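Local coordinates for protein migration inhibitory factor (Trichinella spiralis, PDB 1HFO) that belongs to the macrophage migration inhibitory factor family and assembles as a trimer of identical subunits, each built around a four-stranded mixed beta-sheet, at residues N6-A11 with N54-G59. Sequence-based numbering, arbitrary orientation.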
# COMPACT_ATOMS: atom_id res chain seq x y z
N ASN A 6 4.72 2.91 6.59
CA ASN A 6 6.00 2.62 6.00
C ASN A 6 6.96 3.68 6.55
O ASN A 6 6.63 4.87 6.57
CB ASN A 6 5.92 2.71 4.48
CG ASN A 6 4.89 1.77 3.91
OD1 ASN A 6 3.74 2.16 3.66
ND2 ASN A 6 5.27 0.51 3.75
N THR A 7 8.12 3.24 6.99
CA THR A 7 9.07 4.16 7.59
C THR A 7 10.52 3.78 7.33
O THR A 7 10.83 2.62 7.06
CB THR A 7 8.83 4.23 9.13
OG1 THR A 7 9.75 5.16 9.72
CG2 THR A 7 9.04 2.86 9.75
N ASN A 8 11.41 4.77 7.42
CA ASN A 8 12.83 4.52 7.22
C ASN A 8 13.58 4.22 8.51
O ASN A 8 14.75 3.85 8.48
CB ASN A 8 13.50 5.71 6.50
CG ASN A 8 13.05 7.06 7.05
OD1 ASN A 8 12.61 7.18 8.19
ND2 ASN A 8 13.21 8.11 6.22
N ILE A 9 12.91 4.36 9.65
CA ILE A 9 13.58 4.07 10.92
C ILE A 9 13.88 2.59 11.04
O ILE A 9 13.42 1.77 10.24
CB ILE A 9 12.75 4.52 12.14
CG1 ILE A 9 11.47 3.70 12.24
CG2 ILE A 9 12.47 6.00 12.08
CD1 ILE A 9 10.62 4.11 13.40
N LYS A 10 14.66 2.24 12.06
CA LYS A 10 15.06 0.86 12.28
C LYS A 10 14.01 0.06 13.05
O LYS A 10 13.29 0.62 13.87
CB LYS A 10 16.40 0.83 13.03
CG LYS A 10 17.54 1.51 12.28
CD LYS A 10 18.76 1.70 13.18
CE LYS A 10 19.34 0.37 13.64
NZ LYS A 10 19.78 -0.46 12.48
N ALA A 11 13.95 -1.24 12.79
CA ALA A 11 12.99 -2.11 13.47
C ALA A 11 13.27 -2.13 14.95
O ALA A 11 12.35 -2.17 15.78
CB ALA A 11 13.08 -3.52 12.92
N ASN A 54 15.99 11.58 6.48
CA ASN A 54 15.87 11.58 7.93
C ASN A 54 14.55 10.92 8.29
O ASN A 54 13.65 10.85 7.46
CB ASN A 54 15.91 13.00 8.49
CG ASN A 54 17.31 13.60 8.45
OD1 ASN A 54 18.30 12.89 8.60
ND2 ASN A 54 17.40 14.91 8.25
N PRO A 55 14.42 10.42 9.54
CA PRO A 55 13.19 9.76 9.99
C PRO A 55 11.90 10.38 9.45
O PRO A 55 11.61 11.57 9.65
CB PRO A 55 13.29 9.86 11.51
CG PRO A 55 14.76 9.65 11.72
CD PRO A 55 15.39 10.52 10.65
N ALA A 56 11.10 9.54 8.79
CA ALA A 56 9.84 9.94 8.18
C ALA A 56 9.00 8.69 8.00
O ALA A 56 9.51 7.58 8.16
CB ALA A 56 10.10 10.57 6.82
N ALA A 57 7.74 8.88 7.62
CA ALA A 57 6.82 7.77 7.37
C ALA A 57 5.57 8.26 6.65
O ALA A 57 5.24 9.44 6.65
CB ALA A 57 6.43 7.09 8.69
N PHE A 58 4.86 7.33 6.01
CA PHE A 58 3.60 7.68 5.37
C PHE A 58 2.81 6.39 5.53
O PHE A 58 3.39 5.30 5.55
CB PHE A 58 3.79 8.04 3.89
CG PHE A 58 4.13 6.87 3.01
CD1 PHE A 58 3.12 6.14 2.39
CD2 PHE A 58 5.45 6.51 2.76
CE1 PHE A 58 3.42 5.08 1.53
CE2 PHE A 58 5.76 5.45 1.90
CZ PHE A 58 4.75 4.73 1.29
N GLY A 59 1.50 6.54 5.69
CA GLY A 59 0.69 5.36 5.87
C GLY A 59 -0.76 5.62 5.57
O GLY A 59 -1.13 6.70 5.11
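N6 and F58 form an antiparallel hydrogen-bonded pair: N6 N gives a nearly straight bond to F58 O (2.9 Å), and F58 N returns one to N6 O (3.1 Å). On the face of the sheet that carries both side chains, N6 CB lies over the F58 ring, a CH-pi contact 4.1 Å from the ring centroid, and the side-chain amide is tilted 30° from the ring plane. The next pair, T7 with A57, is non-hydrogen-bonded, their CB atoms 3.8 Å apart on the opposite face. Past it the backbone adds only a weak bond, N8 N to A56 O, and side chains carry most of the bonding. T7 OG1, anti to its own backbone N (chi1 -179°), donates to A56 O over 2.9 Å from above the carbonyl plane, and accepts from I9 N in an ST turn, where the chain leaves the strand. N8, with CG in the crowded position between N and C (chi1 43°), grips 54-56 with both ends of its amide: OD1 receives A56 N on a lone pair at 2.9 Å, while ND2 reaches N54 O at 3.0 Å from above its carbonyl plane and also bonds L47 O. R93 bonds N54 O and P55 O as well; the H40 ring of the second subunit meets the F58 ring obliquely. Strands 2-7 and 57-63 are the central pair of the four-stranded mixed sheet of the MIF fold, here pairing where the first ends and the second begins.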